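Local structure of cytochrome P450 CYP260B1 (Sorangium cellulosum, 5HIW) at residues H80-R85 with V208-G213; R155-S160 with S175-M180; S273-I278 with L301-R306. The protein is a haem-binding enzyme of the cytochrome P450 superfamily, a largely helical fold that holds protoporphyrin IX and its iron in an internal pocket. All coordinates share one frame; numbering follows the deposited sequence. Where two conformers were deposited one is given.

Interaction 1 of 3, residues H80-R85 with V208-G213; sequences HTRMRR and VAEGLG. With HEM (protoporphyrin IX containing Fe), chain B.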
loop_
_atom_site.group_PDB
_atom_site.type_symbol
_atom_site.label_atom_id
_atom_site.label_comp_id
_atom_site.label_asym_id
_atom_site.label_seq_id
_atom_site.Cartn_x
_atom_site.Cartn_y
_atom_site.Cartn_z
ATOM N N HIS A 80 -1.050 -14.474 -16.136
ATOM C CA HIS A 80 -1.098 -13.165 -15.485
ATOM C C HIS A 80 -1.742 -12.190 -16.426
ATOM O O HIS A 80 -2.565 -11.377 -16.044
ATOM C CB HIS A 80 0.267 -12.681 -15.059
ATOM C CG HIS A 80 0.245 -11.319 -14.439
ATOM N ND1 HIS A 80 0.461 -10.167 -15.166
ATOM C CD2 HIS A 80 -0.021 -10.922 -13.164
ATOM C CE1 HIS A 80 0.336 -9.114 -14.370
ATOM N NE2 HIS A 80 0.028 -9.539 -13.158
ATOM N N THR A 81 -1.405 -12.271 -17.712
ATOM C CA THR A 81 -1.968 -11.312 -18.632
ATOM C C THR A 81 -3.478 -11.299 -18.665
ATOM O O THR A 81 -4.076 -10.207 -18.705
ATOM C CB THR A 81 -1.394 -11.496 -20.073
ATOM O OG1 THR A 81 0.035 -11.477 -19.974
ATOM C CG2 THR A 81 -1.890 -10.347 -20.989
ATOM N N ARG A 82 -4.072 -12.491 -18.667
ATOM C CA ARG A 82 -5.516 -12.704 -18.739
ATOM C C ARG A 82 -6.229 -12.173 -17.459
ATOM O O ARG A 82 -7.207 -11.421 -17.524
ATOM C CB ARG A 82 -5.785 -14.223 -18.971
ATOM C CG ARG A 82 -7.259 -14.624 -19.139
ATOM C CD ARG A 82 -7.529 -16.127 -19.404
ATOM N NE ARG A 82 -6.971 -16.607 -20.674
ATOM C CZ ARG A 82 -7.497 -16.353 -21.871
ATOM N NH1 ARG A 82 -8.587 -15.608 -22.000
ATOM N NH2 ARG A 82 -6.897 -16.806 -22.951
ATOM N N MET A 83 -5.686 -12.518 -16.298
ATOM C CA MET A 83 -6.291 -12.130 -15.009
ATOM C C MET A 83 -6.055 -10.637 -14.804
ATOM O O MET A 83 -6.928 -9.932 -14.391
ATOM C CB MET A 83 -5.720 -12.937 -13.863
ATOM C CG MET A 83 -6.111 -14.405 -13.930
ATOM S SD MET A 83 -7.888 -14.638 -14.077
ATOM C CE MET A 83 -8.470 -13.518 -12.793
ATOM N N ARG A 84 -4.875 -10.161 -15.162
ATOM C CA ARG A 84 -4.593 -8.742 -15.073
ATOM C C ARG A 84 -5.560 -7.868 -15.887
ATOM O O ARG A 84 -5.944 -6.753 -15.481
ATOM C CB ARG A 84 -3.113 -8.456 -15.436
ATOM C CG ARG A 84 -2.687 -6.975 -15.354
ATOM C CD ARG A 84 -2.884 -6.430 -13.937
ATOM N NE ARG A 84 -2.496 -5.024 -13.881
ATOM C CZ ARG A 84 -1.470 -4.500 -13.194
ATOM N NH1 ARG A 84 -0.701 -5.215 -12.394
ATOM N NH2 ARG A 84 -1.275 -3.200 -13.272
ATOM N N ARG A 85 -5.990 -8.370 -17.054
ATOM C CA ARG A 85 -6.949 -7.644 -17.880
ATOM C C ARG A 85 -8.295 -7.456 -17.187
ATOM O O ARG A 85 -8.931 -6.392 -17.265
ATOM C CB ARG A 85 -7.157 -8.362 -19.247
ATOM C CG ARG A 85 -6.213 -7.901 -20.357
ATOM C CD ARG A 85 -6.830 -8.165 -21.754
ATOM N NE ARG A 85 -7.695 -9.368 -21.732
ATOM C CZ ARG A 85 -7.317 -10.619 -22.053
ATOM N NH1 ARG A 85 -6.085 -10.901 -22.495
ATOM N NH2 ARG A 85 -8.207 -11.605 -21.964
ATOM N N VAL A 208 -17.810 -12.415 -16.277
ATOM C CA VAL A 208 -18.526 -12.906 -17.454
ATOM C C VAL A 208 -17.945 -12.377 -18.807
ATOM O O VAL A 208 -17.715 -13.150 -19.737
ATOM C CB VAL A 208 -20.011 -12.628 -17.298
ATOM C CG1 VAL A 208 -20.710 -13.076 -18.552
ATOM C CG2 VAL A 208 -20.536 -13.325 -16.022
ATOM N N ALA A 209 -17.633 -11.080 -18.887
ATOM C CA ALA A 209 -16.979 -10.477 -20.107
ATOM C C ALA A 209 -15.604 -11.085 -20.542
ATOM O O ALA A 209 -15.190 -10.961 -21.702
ATOM C CB ALA A 209 -16.885 -8.943 -19.979
ATOM N N GLU A 210 -14.922 -11.765 -19.620
ATOM C CA GLU A 210 -13.695 -12.457 -19.890
ATOM C C GLU A 210 -13.952 -13.970 -19.944
ATOM O O GLU A 210 -13.004 -14.768 -20.084
ATOM C CB GLU A 210 -12.705 -12.134 -18.763
ATOM C CG GLU A 210 -12.135 -10.724 -18.813
ATOM C CD GLU A 210 -10.963 -10.635 -19.760
ATOM O OE1 GLU A 210 -10.322 -11.686 -20.038
ATOM O OE2 GLU A 210 -10.684 -9.516 -20.231
ATOM N N GLY A 211 -15.232 -14.333 -19.826
ATOM C CA GLY A 211 -15.737 -15.705 -19.762
ATOM C C GLY A 211 -15.273 -16.638 -18.646
ATOM O O GLY A 211 -15.136 -17.855 -18.850
ATOM N N LEU A 212 -15.060 -16.083 -17.456
ATOM C CA LEU A 212 -14.454 -16.800 -16.352
ATOM C C LEU A 212 -15.594 -17.223 -15.414
ATOM O O LEU A 212 -16.797 -16.899 -15.672
ATOM C CB LEU A 212 -13.393 -15.908 -15.683
ATOM C CG LEU A 212 -12.334 -15.297 -16.602
ATOM C CD1 LEU A 212 -11.552 -14.153 -15.970
ATOM C CD2 LEU A 212 -11.343 -16.312 -17.131
ATOM N N GLY A 213 -15.251 -17.955 -14.357
ATOM C CA GLY A 213 -16.263 -18.576 -13.462
ATOM C C GLY A 213 -15.893 -20.015 -13.171
ATOM O O GLY A 213 -14.952 -20.532 -13.796
HETATM C CHA HEM B . 0.664 -4.988 -6.279
HETATM C CHB HEM B . 1.806 -1.318 -3.301
HETATM C CHC HEM B . -2.839 -0.168 -2.934
HETATM C CHD HEM B . -3.923 -4.326 -5.052
HETATM C C1A HEM B . 1.388 -4.068 -5.576
HETATM C C2A HEM B . 2.806 -3.997 -5.504
HETATM C C3A HEM B . 3.132 -2.939 -4.697
HETATM C C4A HEM B . 1.902 -2.427 -4.168
HETATM C CMA HEM B . 4.559 -2.494 -4.317
HETATM C CAA HEM B . 3.788 -4.840 -6.312
HETATM C CBA HEM B . 3.963 -6.215 -5.647
HETATM C CGA HEM B . 5.094 -6.990 -6.227
HETATM O O1A HEM B . 5.602 -6.637 -7.342
HETATM O O2A HEM B . 5.663 -7.863 -5.526
HETATM C C1B HEM B . 0.669 -0.726 -2.905
HETATM C C2B HEM B . 0.663 0.493 -2.143
HETATM C C3B HEM B . -0.676 0.823 -2.058
HETATM C C4B HEM B . -1.462 -0.212 -2.733
HETATM C CMB HEM B . 1.815 1.277 -1.488
HETATM C CAB HEM B . -1.113 1.976 -1.309
HETATM C CBB HEM B . -2.286 2.287 -0.867
HETATM C C1C HEM B . -3.565 -1.217 -3.497
HETATM C C2C HEM B . -4.994 -1.197 -3.577
HETATM C C3C HEM B . -5.290 -2.391 -4.174
HETATM C C4C HEM B . -4.087 -3.124 -4.399
HETATM C CMC HEM B . -5.793 -0.026 -3.056
HETATM C CAC HEM B . -6.621 -2.914 -4.539
HETATM C CBC HEM B . -7.612 -2.089 -4.844
HETATM C C1D HEM B . -2.718 -4.807 -5.552
HETATM C C2D HEM B . -2.710 -6.057 -6.357
HETATM C C3D HEM B . -1.442 -6.254 -6.695
HETATM C C4D HEM B . -0.699 -5.117 -6.130
HETATM C CMD HEM B . -3.875 -6.982 -6.653
HETATM C CAD HEM B . -0.860 -7.358 -7.595
HETATM C CBD HEM B . -0.810 -6.827 -9.014
HETATM C CGD HEM B . -0.277 -7.857 -10.019
HETATM O O1D HEM B . 0.440 -8.842 -9.665
HETATM O O2D HEM B . -0.532 -7.738 -11.265
HETATM N NA HEM B . 0.856 -3.057 -4.747
HETATM N NB HEM B . -0.584 -1.012 -3.328
HETATM N NC HEM B . -3.031 -2.307 -4.028
HETATM N ND HEM B . -1.473 -4.286 -5.423
HETATM FE FE HEM B . -1.043 -2.672 -4.433
HETATM O O HOH W 1 -0.944 -3.956 -2.532
#
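A sharp bend in Glu210 at chi2 (-83°) swings its carboxylate carbon CD round toward Arg85, whose own chain is kinked at chi3 (-32°), the torsion that places NE. The two side chains meet at about a right angle, yet their flat ends lie nearly coplanar. Arg85 NH2 donates to Glu210 OE1 at 2.9 Å, on the syn lone pair and tilted somewhat from the guanidinium plane. Arg85 NE adds a weak second bond to Glu210 OE2 at 3.3 Å, making a two-pronged salt bridge. One guanidinium face of Arg85 rests on Arg82 CA. Beside the ion pair, Leu212 CD1 touches Met83 SD at 4.2 Å. Gly211, with positive phi, closes the helix before it in a Schellman motif; Glu210 and Leu212, either side of it in sequence, both point toward helix 77-90.

The inner side of that helix belongs to the haem. His80 NE2 reaches propionate oxygen O2D at 2.7 Å along a nearly straight bond, and Arg84 NH1 reaches the same oxygen at 2.8 Å. Arg84 is held in turn by Asn88 and the carbonyl of Tyr337. One propionate oxygen thus takes two donors, which probably stabilises its negative charge, while the outer salt bridge lies at the surface, where solvent probably weakens its hold.

Interaction 2 of 3, residues R155-S160 with S175-M180; sequences RKMIRS and SAHAAM
The one ring in this contact, the imidazole of His177, receives Met157 SD obliquely: the sulfur sits 4.6 Å from the ring centroid, 69° off the normal. Met157 SD is 3.6 Å from His177 CD2 and equally close to His177 CA, which sets the sulfur in the angle between ring and helix backbone. The two side chains cross at about a right angle. Met157 gets there with CG anti to its carbonyl carbon and an extended chi2 (-166°) that places SD beside His177; the chain then bends at chi3, and CE comes to Met180 CG at 3.8 Å. Nearer the root of the side chain, Met157 CG packs on Ala176 CB at 4.0 Å. Lys156 CB touches that same methyl from the neighbouring position at 4.1 Å. Because Ala176 presents nothing larger than a methyl, the backbones come close here, and Met157 and Ala176 have their CA atoms 6.3 Å apart. The side-chain contacts are apolar, apart from the sulfur-aromatic one. The polar group of Ser160 turns back into its own helix, OG donating to Met157 O.

Segments 155-160 and 175-180 run roughly antiparallel, their axes 8.9 Å apart at a crossing angle of -138°. They belong to helices 147-162 and 167-191, whose order and place fit the F and G helices of P450s, lying over the haem face that carries the water. Leu223 and Leu227 of helix 218-229 also pack against Met157, and Leu153 extends the seam along helix 147-162 to Ala176 and Met180.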
loop_
_atom_site.group_PDB
_atom_site.type_symbol
_atom_site.label_atom_id
_atom_site.label_comp_id
_atom_site.label_asym_id
_atom_site.label_seq_id
_atom_site.Cartn_x
_atom_site.Cartn_y
_atom_site.Cartn_z
ATOM N N ARG A 155 -7.423 -8.628 9.154
ATOM C CA ARG A 155 -6.133 -8.578 9.888
ATOM C C ARG A 155 -5.556 -9.968 10.119
ATOM O O ARG A 155 -4.348 -10.182 9.919
ATOM C CB ARG A 155 -6.256 -7.681 11.156
ATOM C CG ARG A 155 -6.443 -6.194 10.726
ATOM C CD ARG A 155 -6.373 -5.207 11.876
ATOM N NE ARG A 155 -7.078 -4.000 11.459
ATOM C CZ ARG A 155 -6.607 -3.042 10.647
ATOM N NH1 ARG A 155 -5.393 -3.163 10.146
ATOM N NH2 ARG A 155 -7.381 -1.999 10.266
ATOM N N LYS A 156 -6.400 -10.933 10.393
ATOM C CA LYS A 156 -5.938 -12.299 10.570
ATOM C C LYS A 156 -5.437 -12.859 9.237
ATOM O O LYS A 156 -4.396 -13.546 9.234
ATOM C CB LYS A 156 -7.001 -13.231 11.126
ATOM C CG LYS A 156 -7.278 -13.107 12.615
ATOM C CD LYS A 156 -8.230 -14.153 13.153
ATOM C CE LYS A 156 -9.675 -13.694 13.214
ATOM N NZ LYS A 156 -10.438 -14.850 13.797
ATOM N N MET A 157 -6.192 -12.639 8.142
ATOM C CA MET A 157 -5.683 -13.022 6.789
ATOM C C MET A 157 -4.329 -12.428 6.489
ATOM O O MET A 157 -3.403 -13.132 6.075
ATOM C CB MET A 157 -6.677 -12.698 5.714
ATOM C CG MET A 157 -7.984 -13.451 5.911
ATOM S SD MET A 157 -8.948 -13.322 4.397
ATOM C CE MET A 157 -9.611 -11.712 4.600
ATOM N N ILE A 158 -4.176 -11.144 6.750
ATOM C CA ILE A 158 -2.969 -10.422 6.494
ATOM C C ILE A 158 -1.828 -10.989 7.362
ATOM O O ILE A 158 -0.770 -11.257 6.877
ATOM C CB ILE A 158 -3.196 -8.896 6.672
ATOM C CG1 ILE A 158 -4.056 -8.370 5.532
ATOM C CG2 ILE A 158 -1.862 -8.135 6.675
ATOM C CD1 ILE A 158 -4.339 -6.858 5.544
ATOM N N ARG A 159 -2.071 -11.215 8.635
ATOM C CA ARG A 159 -1.073 -11.890 9.489
ATOM C C ARG A 159 -0.580 -13.217 8.893
ATOM O O ARG A 159 0.636 -13.513 8.952
ATOM C CB ARG A 159 -1.642 -12.105 10.899
ATOM C CG ARG A 159 -0.664 -12.664 11.931
ATOM C CD ARG A 159 -1.158 -12.372 13.366
ATOM N NE ARG A 159 -0.627 -13.251 14.438
ATOM C CZ ARG A 159 0.526 -13.093 15.092
ATOM N NH1 ARG A 159 1.374 -12.084 14.818
ATOM N NH2 ARG A 159 0.839 -13.986 16.034
ATOM N N SER A 160 -1.488 -14.001 8.303
ATOM C CA SER A 160 -1.128 -15.307 7.773
ATOM C C SER A 160 -0.194 -15.193 6.543
ATOM O O SER A 160 0.557 -16.128 6.240
ATOM C CB SER A 160 -2.355 -16.183 7.459
ATOM O OG SER A 160 -3.134 -15.723 6.303
ATOM N N SER A 175 -9.117 -20.007 8.170
ATOM C CA SER A 175 -10.491 -19.962 8.670
ATOM C C SER A 175 -11.168 -18.598 8.445
ATOM O O SER A 175 -12.413 -18.490 8.129
ATOM C CB SER A 175 -10.575 -20.357 10.171
ATOM O OG SER A 175 -9.492 -19.792 10.922
ATOM N N ALA A 176 -10.369 -17.546 8.649
ATOM C CA ALA A 176 -10.891 -16.178 8.504
ATOM C C ALA A 176 -11.248 -15.959 7.060
ATOM O O ALA A 176 -12.245 -15.335 6.742
ATOM C CB ALA A 176 -9.854 -15.157 8.980
ATOM N N HIS A 177 -10.393 -16.488 6.195
ATOM C CA HIS A 177 -10.612 -16.445 4.752
ATOM C C HIS A 177 -11.928 -17.129 4.377
ATOM O O HIS A 177 -12.747 -16.560 3.659
ATOM C CB HIS A 177 -9.407 -17.059 4.056
ATOM C CG HIS A 177 -9.406 -16.841 2.593
ATOM N ND1 HIS A 177 -10.057 -17.690 1.728
ATOM C CD2 HIS A 177 -8.911 -15.828 1.839
ATOM C CE1 HIS A 177 -9.927 -17.233 0.494
ATOM N NE2 HIS A 177 -9.214 -16.116 0.532
ATOM N N ALA A 178 -12.175 -18.299 4.941
ATOM C CA ALA A 178 -13.382 -19.009 4.643
ATOM C C ALA A 178 -14.618 -18.291 5.189
ATOM O O ALA A 178 -15.640 -18.341 4.550
ATOM C CB ALA A 178 -13.284 -20.444 5.120
ATOM N N ALA A 179 -14.560 -17.554 6.296
ATOM C CA ALA A 179 -15.723 -16.814 6.747
ATOM C C ALA A 179 -16.009 -15.611 5.826
ATOM O O ALA A 179 -17.162 -15.222 5.554
ATOM C CB ALA A 179 -15.524 -16.311 8.145
ATOM N N MET A 180 -14.929 -14.991 5.373
ATOM C CA MET A 180 -15.100 -13.857 4.466
ATOM C C MET A 180 -15.688 -14.378 3.149
ATOM O O MET A 180 -16.567 -13.764 2.565
ATOM C CB MET A 180 -13.754 -13.196 4.186
ATOM C CG MET A 180 -13.245 -12.325 5.326
ATOM S SD MET A 180 -14.124 -10.787 5.561
ATOM C CE MET A 180 -14.855 -10.640 3.902
#

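Interaction 3 of 3, residues S273-I278 with L301-R306; sequences SSAAGI and LSLIAR. With HEM (protoporphyrin IX containing Fe), chain B.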
loop_
_atom_site.group_PDB
_atom_site.type_symbol
_atom_site.label_atom_id
_atom_site.label_comp_id
_atom_site.label_asym_id
_atom_site.label_seq_id
_atom_site.Cartn_x
_atom_site.Cartn_y
_atom_site.Cartn_z
ATOM N N SER A 273 7.567 7.301 1.288
ATOM C CA SER A 273 6.845 6.060 0.879
ATOM C C SER A 273 6.532 5.131 2.038
ATOM O O SER A 273 7.392 4.938 2.905
ATOM C CB SER A 273 7.645 5.232 -0.053
ATOM O OG SER A 273 6.828 4.139 -0.512
ATOM N N SER A 274 5.319 4.559 2.036
ATOM C CA SER A 274 4.962 3.540 3.004
ATOM C C SER A 274 5.356 2.129 2.633
ATOM O O SER A 274 5.198 1.224 3.455
ATOM C CB SER A 274 3.466 3.513 3.275
ATOM O OG SER A 274 2.740 3.533 2.086
ATOM N N ALA A 275 5.755 1.901 1.382
ATOM C CA ALA A 275 6.083 0.580 0.908
ATOM C C ALA A 275 7.575 0.458 1.008
ATOM O O ALA A 275 8.276 0.967 0.158
ATOM C CB ALA A 275 5.738 0.490 -0.541
ATOM N N ALA A 276 8.042 -0.288 1.981
ATOM C CA ALA A 276 9.494 -0.501 2.123
ATOM C C ALA A 276 10.130 -1.457 1.123
ATOM O O ALA A 276 11.276 -1.279 0.764
ATOM C CB ALA A 276 9.852 -0.980 3.499
ATOM N N GLY A 277 9.420 -2.477 0.711
ATOM C CA GLY A 277 10.050 -3.480 -0.112
ATOM C C GLY A 277 9.119 -4.590 -0.497
ATOM O O GLY A 277 7.947 -4.692 -0.004
ATOM N N ILE A 278 9.612 -5.375 -1.448
ATOM C CA ILE A 278 8.931 -6.534 -1.939
ATOM C C ILE A 278 9.960 -7.614 -2.192
ATOM O O ILE A 278 11.194 -7.338 -2.293
ATOM C CB ILE A 278 8.142 -6.280 -3.235
ATOM C CG1 ILE A 278 9.008 -5.571 -4.222
ATOM C CG2 ILE A 278 6.856 -5.541 -2.939
ATOM C CD1 ILE A 278 8.298 -5.179 -5.491
ATOM N N LEU A 301 13.730 -6.375 -2.315
ATOM C CA LEU A 301 14.005 -5.152 -3.115
ATOM C C LEU A 301 13.550 -3.920 -2.371
ATOM O O LEU A 301 12.382 -3.829 -1.975
ATOM C CB LEU A 301 13.261 -5.226 -4.455
ATOM C CG LEU A 301 13.412 -6.501 -5.284
ATOM C CD1 LEU A 301 12.614 -6.445 -6.577
ATOM C CD2 LEU A 301 14.881 -6.631 -5.640
ATOM N N SER A 302 14.464 -2.994 -2.091
ATOM C CA SER A 302 14.108 -1.756 -1.477
ATOM C C SER A 302 13.337 -0.869 -2.465
ATOM O O SER A 302 13.797 -0.582 -3.565
ATOM C CB SER A 302 15.316 -0.943 -1.041
ATOM O OG SER A 302 14.895 0.311 -0.472
ATOM N N LEU A 303 12.156 -0.471 -2.064
ATOM C CA LEU A 303 11.348 0.459 -2.849
ATOM C C LEU A 303 11.535 1.879 -2.355
ATOM O O LEU A 303 10.866 2.770 -2.824
ATOM C CB LEU A 303 9.896 0.015 -2.826
ATOM C CG LEU A 303 9.607 -1.376 -3.359
ATOM C CD1 LEU A 303 8.128 -1.785 -3.243
ATOM C CD2 LEU A 303 10.018 -1.636 -4.778
ATOM N N ILE A 304 12.459 2.105 -1.386
ATOM C CA ILE A 304 12.731 3.427 -0.857
ATOM C C ILE A 304 14.076 4.053 -1.298
ATOM O O ILE A 304 14.156 5.260 -1.445
ATOM C CB ILE A 304 12.614 3.420 0.714
ATOM C CG1 ILE A 304 11.119 3.286 1.147
ATOM C CG2 ILE A 304 13.210 4.644 1.408
ATOM C CD1 ILE A 304 10.802 2.880 2.582
ATOM N N ALA A 305 15.132 3.248 -1.398
ATOM C CA ALA A 305 16.448 3.850 -1.599
ATOM C C ALA A 305 16.502 4.772 -2.839
ATOM O O ALA A 305 17.030 5.853 -2.765
ATOM C CB ALA A 305 17.451 2.778 -1.724
ATOM N N ARG A 306 15.910 4.345 -3.923
ATOM C CA ARG A 306 15.792 5.200 -5.182
ATOM C C ARG A 306 15.263 6.552 -4.873
ATOM O O ARG A 306 15.728 7.546 -5.434
ATOM C CB ARG A 306 14.930 4.531 -6.243
ATOM C CG ARG A 306 14.969 5.181 -7.612
ATOM C CD ARG A 306 14.278 4.361 -8.695
ATOM N NE ARG A 306 14.853 4.753 -9.979
ATOM C CZ ARG A 306 14.472 5.810 -10.712
ATOM N NH1 ARG A 306 13.489 6.619 -10.343
ATOM N NH2 ARG A 306 15.122 6.091 -11.830
HETATM C CHA HEM B . 0.664 -4.988 -6.279
HETATM C CHB HEM B . 1.806 -1.318 -3.301
HETATM C CHC HEM B . -2.839 -0.168 -2.934
HETATM C CHD HEM B . -3.923 -4.326 -5.052
HETATM C C1A HEM B . 1.388 -4.068 -5.576
HETATM C C2A HEM B . 2.806 -3.997 -5.504
HETATM C C3A HEM B . 3.132 -2.939 -4.697
HETATM C C4A HEM B . 1.902 -2.427 -4.168
HETATM C CMA HEM B . 4.559 -2.494 -4.317
HETATM C CAA HEM B . 3.788 -4.840 -6.312
HETATM C CBA HEM B . 3.963 -6.215 -5.647
HETATM C CGA HEM B . 5.094 -6.990 -6.227
HETATM O O1A HEM B . 5.602 -6.637 -7.342
HETATM O O2A HEM B . 5.663 -7.863 -5.526
HETATM C C1B HEM B . 0.669 -0.726 -2.905
HETATM C C2B HEM B . 0.663 0.493 -2.143
HETATM C C3B HEM B . -0.676 0.823 -2.058
HETATM C C4B HEM B . -1.462 -0.212 -2.733
HETATM C CMB HEM B . 1.815 1.277 -1.488
HETATM C CAB HEM B . -1.113 1.976 -1.309
HETATM C CBB HEM B . -2.286 2.287 -0.867
HETATM C C1C HEM B . -3.565 -1.217 -3.497
HETATM C C2C HEM B . -4.994 -1.197 -3.577
HETATM C C3C HEM B . -5.290 -2.391 -4.174
HETATM C C4C HEM B . -4.087 -3.124 -4.399
HETATM C CMC HEM B . -5.793 -0.026 -3.056
HETATM C CAC HEM B . -6.621 -2.914 -4.539
HETATM C CBC HEM B . -7.612 -2.089 -4.844
HETATM C C1D HEM B . -2.718 -4.807 -5.552
HETATM C C2D HEM B . -2.710 -6.057 -6.357
HETATM C C3D HEM B . -1.442 -6.254 -6.695
HETATM C C4D HEM B . -0.699 -5.117 -6.130
HETATM C CMD HEM B . -3.875 -6.982 -6.653
HETATM C CAD HEM B . -0.860 -7.358 -7.595
HETATM C CBD HEM B . -0.810 -6.827 -9.014
HETATM C CGD HEM B . -0.277 -7.857 -10.019
HETATM O O1D HEM B . 0.440 -8.842 -9.665
HETATM O O2D HEM B . -0.532 -7.738 -11.265
HETATM N NA HEM B . 0.856 -3.057 -4.747
HETATM N NB HEM B . -0.584 -1.012 -3.328
HETATM N NC HEM B . -3.031 -2.307 -4.028
HETATM N ND HEM B . -1.473 -4.286 -5.423
HETATM FE FE HEM B . -1.043 -2.672 -4.433
HETATM O O HOH W 2 8.186 2.634 -1.878
HETATM O O HOH W 3 13.465 -0.009 1.792
HETATM O O HOH W 1 -0.944 -3.956 -2.532
#
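Leu301 opens the segment as the antiparallel partner of Ile278 in a hydrogen-bonded pair. Its N donates to Ile278 O at 2.7 Å, and its O accepts from Ile278 N at 3.2 Å. Both side chains lie on one face of the sheet, where helix 45-53 packs against them. Ser302 follows, facing Gly277 in a non-hydrogen-bonded pair; Gly277 CA comes to 3.0 Å from Leu301 O, so close that a side chain at Gly277 would run into that oxygen. Ser302 OG, anti to its own N (chi1 178°), reaches forward where the chain leaves the strand, accepting from Ile304 N in an ST turn and from Ala305 N in an ST motif. A water links this hydroxyl to Ala276 O.

At Leu303 the backbone N still bonds to Ala276 O at 3.1 Å, but from well above the carbonyl plane, as the strand pairing ends. The side chain crosses Ile278 at about a right angle: CD1 meets Ile278 CG2 at 4.0 Å and the haem methyl CMA at 3.8 Å. Ile278 has CG1 between its N and carbonyl carbon (chi1 49°), which brings CG1 near Leu303 CD1 as well; Ile278 CD1 touches propionate oxygen O1A at 3.6 Å. Ile304 then lays CD1 against Ala276 CA at 3.7 Å, with CG1 close to Ser273 CB. A second water donates to Ala275 O and Leu303 O, bridging the carbonyls of the two segments. Here, as in other P450s, the chain leaving helix 261-271 enters the beta sheet beside the haem; strand residue Ile278 and Leu303, just past strand 298-302, pack against one propionate and a methyl of the haem.

Interactions 1 and 3 both touch the haem, but they reach different propionate arms of it, one from helix 77-90 and the other from the beta sheet. Their centres are 30 Å apart and their nearest atoms about 11 Å. Interaction 2 touches neither contact, coming within about 14 Å of interaction 1 and 12 Å of interaction 3, nearest atoms. It lies on the side of the porphyrin where water 1 sits on the iron, with the His177 side chain about 13 Å from the haem. Helix 167-191 of interaction 2 is followed in the chain by helix 199-209, and the turn after that helix makes interaction 1.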